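Local coordinates for DNA mismatch repair protein MutS (Thermus aquaticus, PDB 1EWQ) that takes part in DNA mismatch repair, binding mismatched DNA as an ATP-dependent damage sensor with weak ATPase activity, at residues Phe243-Pro246 with Gly247-Met250; Leu296-Arg299 with Gly300-Glu303. All coordinates share one frame; numbering follows the deposited sequence.

Contact 1 of 2, residues Phe243-Pro246 with Gly247-Met250; sequences FYDP and GAFM
Asp245 and Gly247 meet through side chain and backbone. The amide of Gly247 points at the carboxylate of Asp245, Gly247 N to Asp245 OD1 2.7 Å, which makes an Asx turn. The bond is short but bent, with 142° at the hydrogen, and the donor stands above the carboxylate plane. The first torsion of Asp245 (chi1 180°) permits it, setting CG opposite the backbone N and beside the carbonyl carbon.

Two backbone bonds wind the next residues into a short 3-10 turn: Ala248 N donates to Asp245 O at 3.0 Å, and Phe249 N donates to Pro246 O at 3.1 Å. Asp245 therefore accepts from two successive amides, one with its side chain and one with its carbonyl. Pro246 O has a second partner as well, since a water 2.7 Å away donates to it and also reaches Met250 O (selenomethionine), bridging the exit of the turn.

The Phe249 ring lies against the carbonyls of the turn: Phe249 CD1 is 3.4 Å from Asp245 O, in an oblique approach. Pro246 O sits at the ring's edge, near its plane. The ring thus folds back along the turn, and it also packs edge-to-face with His294.

The turn follows strand 242-243 at one border of a mixed sheet. Tyr244 joins it to the neighbouring strand 154-160 through backbone bonding with Gly157 and a bond from Thr158 OG1 to Tyr244 O. Helix 163-173 also packs here, Glu169 bonding Tyr244 OH and Arg172 bonding Met250 O.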
loop_
_atom_site.group_PDB
_atom_site.type_symbol
_atom_site.label_atom_id
_atom_site.label_comp_id
_atom_site.label_asym_id
_atom_site.label_seq_id
_atom_site.Cartn_x
_atom_site.Cartn_y
_atom_site.Cartn_z
ATOM N N PHE C 243 11.138 -20.823 -29.949
ATOM C CA PHE C 243 10.064 -20.233 -30.730
ATOM C C PHE C 243 8.953 -21.264 -30.532
ATOM O O PHE C 243 8.922 -22.290 -31.221
ATOM C CB PHE C 243 10.484 -20.159 -32.199
ATOM C CG PHE C 243 9.450 -19.562 -33.108
ATOM C CD1 PHE C 243 9.617 -19.616 -34.492
ATOM C CD2 PHE C 243 8.307 -18.955 -32.594
ATOM C CE1 PHE C 243 8.664 -19.081 -35.343
ATOM C CE2 PHE C 243 7.350 -18.417 -33.436
ATOM C CZ PHE C 243 7.526 -18.478 -34.814
ATOM N N TYR C 244 8.063 -21.016 -29.573
ATOM C CA TYR C 244 6.995 -21.967 -29.277
ATOM C C TYR C 244 5.646 -21.651 -29.915
ATOM O O TYR C 244 5.488 -20.645 -30.613
ATOM C CB TYR C 244 6.840 -22.112 -27.752
ATOM C CG TYR C 244 6.310 -20.883 -27.043
ATOM C CD1 TYR C 244 4.953 -20.759 -26.754
ATOM C CD2 TYR C 244 7.165 -19.835 -26.669
ATOM C CE1 TYR C 244 4.451 -19.630 -26.112
ATOM C CE2 TYR C 244 6.672 -18.695 -26.026
ATOM C CZ TYR C 244 5.314 -18.610 -25.753
ATOM O OH TYR C 244 4.804 -17.516 -25.113
ATOM N N ASP C 245 4.682 -22.534 -29.678
ATOM C CA ASP C 245 3.341 -22.377 -30.212
ATOM C C ASP C 245 2.301 -22.519 -29.107
ATOM O O ASP C 245 2.076 -23.612 -28.597
ATOM C CB ASP C 245 3.084 -23.422 -31.294
ATOM C CG ASP C 245 1.693 -23.318 -31.887
ATOM O OD1 ASP C 245 0.941 -22.370 -31.542
ATOM O OD2 ASP C 245 1.354 -24.193 -32.709
ATOM N N PRO C 246 1.649 -21.406 -28.727
ATOM C CA PRO C 246 0.630 -21.446 -27.672
ATOM C C PRO C 246 -0.554 -22.315 -28.077
ATOM O O PRO C 246 -1.263 -22.854 -27.229
ATOM C CB PRO C 246 0.260 -19.975 -27.494
ATOM C CG PRO C 246 0.509 -19.396 -28.865
ATOM C CD PRO C 246 1.816 -20.040 -29.247
ATOM N N GLY C 247 -0.738 -22.472 -29.382
ATOM C CA GLY C 247 -1.830 -23.291 -29.876
ATOM C C GLY C 247 -1.622 -24.762 -29.560
ATOM O O GLY C 247 -2.543 -25.564 -29.680
ATOM N N ALA C 248 -0.410 -25.120 -29.153
ATOM C CA ALA C 248 -0.100 -26.505 -28.833
ATOM C C ALA C 248 -0.417 -26.852 -27.379
ATOM O O ALA C 248 -0.203 -27.976 -26.944
ATOM C CB ALA C 248 1.374 -26.791 -29.135
ATOM N N PHE C 249 -0.921 -25.877 -26.630
ATOM C CA PHE C 249 -1.265 -26.097 -25.233
ATOM C C PHE C 249 -2.689 -25.639 -24.956
ATOM O O PHE C 249 -3.357 -25.078 -25.822
ATOM C CB PHE C 249 -0.309 -25.321 -24.316
ATOM C CG PHE C 249 1.138 -25.615 -24.562
ATOM C CD1 PHE C 249 1.890 -24.810 -25.420
ATOM C CD2 PHE C 249 1.753 -26.700 -23.945
ATOM C CE1 PHE C 249 3.236 -25.085 -25.659
ATOM C CE2 PHE C 249 3.092 -26.982 -24.176
ATOM C CZ PHE C 249 3.839 -26.173 -25.037
HETATM N N MSE C 250 -3.161 -25.884 -23.744
HETATM C CA MSE C 250 -4.500 -25.447 -23.383
HETATM C C MSE C 250 -4.524 -23.927 -23.294
HETATM O O MSE C 250 -3.647 -23.313 -22.681
HETATM C CB MSE C 250 -4.920 -26.018 -22.034
HETATM C CG MSE C 250 -6.302 -25.547 -21.606
HETATM SE SE MSE C 250 -6.649 -25.832 -19.732
HETATM C CE MSE C 250 -7.157 -27.660 -19.786
HETATM O O HOH W 1 -1.876 -21.680 -24.898
#

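Contact 2 of 2, residues Leu296-Arg299 with Gly300-Glu303; sequences LLDR and GPLE
Arg299 reaches Glu303 one helical turn along, and its chain can be followed outward. CB leaves the backbone next to Gly300 N, and CG stands anti to the backbone N (chi1 -165°), from where the chain runs extended to NE. Arg299 CG passes 3.8 Å from Glu303 OE2, and Arg299 NE lies 3.9 Å from that oxygen. Arg299 CZ comes within 3.0 Å of Glu303 OE2. Arg299 NH1 forms a salt bridge with Glu303 OE2 at a short 2.5 Å, while Arg299 NH2 stays 3.4 Å from it. The carboxylate oxygen lies over one face of the guanidinium, with the two planes 56° apart, so this is a charge contact without coplanar pairing. Glu303 meets it by bending at chi2 (-80°).

Both charged groups have other partners: Arg299 NH2 bonds Phe547 O, and Glu303 OE1 forms a salt bridge with Arg544.

In the backbone of the same turn, Glu303 N donates to Arg299 O at 2.8 Å, and Leu302 N to Asp298 O at a longer 3.3 Å. Asp298 holds the N-cap position, yet its carboxylate does not cap the helix; its CB instead packs on Pro301 CG. Leu296 CD1 adds an apolar contact to Leu302 CD2 at 3.9 Å, the two side chains running antiparallel alongside one another.

The N-cap position of Asp298 and a proline in the first turn are characteristic of a helix N terminus; the i to i+4 bonds and salt bridge are those of any alpha-helix, here the first turn of helix 299-314 in MutS domain III.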
loop_
_atom_site.group_PDB
_atom_site.type_symbol
_atom_site.label_atom_id
_atom_site.label_comp_id
_atom_site.label_asym_id
_atom_site.label_seq_id
_atom_site.Cartn_x
_atom_site.Cartn_y
_atom_site.Cartn_z
ATOM N N LEU C 296 -1.010 -29.212 -20.827
ATOM C CA LEU C 296 -0.807 -30.005 -22.043
ATOM C C LEU C 296 -2.105 -30.495 -22.706
ATOM O O LEU C 296 -3.160 -30.545 -22.085
ATOM C CB LEU C 296 0.073 -31.225 -21.722
ATOM C CG LEU C 296 1.352 -31.009 -20.904
ATOM C CD1 LEU C 296 2.052 -32.354 -20.708
ATOM C CD2 LEU C 296 2.282 -30.022 -21.603
ATOM N N LEU C 297 -2.001 -30.857 -23.980
ATOM C CA LEU C 297 -3.133 -31.372 -24.747
ATOM C C LEU C 297 -2.869 -32.838 -25.107
ATOM O O LEU C 297 -3.733 -33.513 -25.661
ATOM C CB LEU C 297 -3.297 -30.586 -26.051
ATOM C CG LEU C 297 -3.505 -29.074 -25.999
ATOM C CD1 LEU C 297 -3.544 -28.508 -27.431
ATOM C CD2 LEU C 297 -4.798 -28.777 -25.266
ATOM N N ASP C 298 -1.674 -33.320 -24.785
ATOM C CA ASP C 298 -1.275 -34.679 -25.131
ATOM C C ASP C 298 -1.385 -35.701 -24.011
ATOM O O ASP C 298 -0.714 -35.601 -22.985
ATOM C CB ASP C 298 0.148 -34.644 -25.675
ATOM C CG ASP C 298 0.332 -33.558 -26.724
ATOM O OD1 ASP C 298 -0.320 -33.646 -27.795
ATOM O OD2 ASP C 298 1.114 -32.610 -26.468
ATOM N N ARG C 299 -2.232 -36.695 -24.242
ATOM C CA ARG C 299 -2.488 -37.765 -23.288
ATOM C C ARG C 299 -1.219 -38.475 -22.817
ATOM O O ARG C 299 -0.998 -38.639 -21.619
ATOM C CB ARG C 299 -3.430 -38.780 -23.931
ATOM C CG ARG C 299 -4.087 -39.771 -22.988
ATOM C CD ARG C 299 -4.950 -40.701 -23.826
ATOM N NE ARG C 299 -5.941 -41.436 -23.055
ATOM C CZ ARG C 299 -5.651 -42.399 -22.194
ATOM N NH1 ARG C 299 -4.385 -42.747 -21.994
ATOM N NH2 ARG C 299 -6.632 -43.021 -21.540
ATOM N N GLY C 300 -0.398 -38.898 -23.774
ATOM C CA GLY C 300 0.831 -39.611 -23.471
ATOM C C GLY C 300 1.711 -38.944 -22.433
ATOM O O GLY C 300 1.996 -39.543 -21.395
ATOM N N PRO C 301 2.183 -37.715 -22.690
ATOM C CA PRO C 301 3.027 -37.074 -21.680
ATOM C C PRO C 301 2.292 -36.857 -20.354
ATOM O O PRO C 301 2.904 -36.906 -19.285
ATOM C CB PRO C 301 3.475 -35.773 -22.357
ATOM C CG PRO C 301 2.506 -35.576 -23.483
ATOM C CD PRO C 301 2.204 -36.963 -23.956
ATOM N N LEU C 302 0.983 -36.647 -20.415
ATOM C CA LEU C 302 0.218 -36.456 -19.187
ATOM C C LEU C 302 0.197 -37.745 -18.369
ATOM O O LEU C 302 0.400 -37.722 -17.160
ATOM C CB LEU C 302 -1.212 -36.007 -19.499
ATOM C CG LEU C 302 -1.331 -34.530 -19.898
ATOM C CD1 LEU C 302 -2.710 -34.262 -20.468
ATOM C CD2 LEU C 302 -1.043 -33.638 -18.685
ATOM N N GLU C 303 -0.037 -38.872 -19.031
ATOM C CA GLU C 303 -0.066 -40.158 -18.334
ATOM C C GLU C 303 1.312 -40.444 -17.717
ATOM O O GLU C 303 1.408 -41.081 -16.669
ATOM C CB GLU C 303 -0.465 -41.281 -19.302
ATOM C CG GLU C 303 -1.809 -41.043 -20.006
ATOM C CD GLU C 303 -3.015 -41.380 -19.139
ATOM O OE1 GLU C 303 -2.930 -41.253 -17.898
ATOM O OE2 GLU C 303 -4.063 -41.766 -19.700
#

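From the N terminus the chain leaves strand 242-243 and closes contact 1 as a tight local turn, then runs through helices 254-259, 272-276 and 282-293 before contact 2 closes the entry to helix 299-314. The two are in series and neither nest nor cross, yet the chain returns so that their centres lie about 14 Å apart. Leu297 packs at the junction, Leu297 CD1 standing 3.4 Å from Ala248 O and Leu297 CD2 3.7 Å from Met250 N. Backbone bonding of Met250 with Pro295 adds to it, and Gln604 meets both contacts, touching Met250 and bonding Leu296. Together they tie the sheet containing strand 154-160 to the start of helix 299-314.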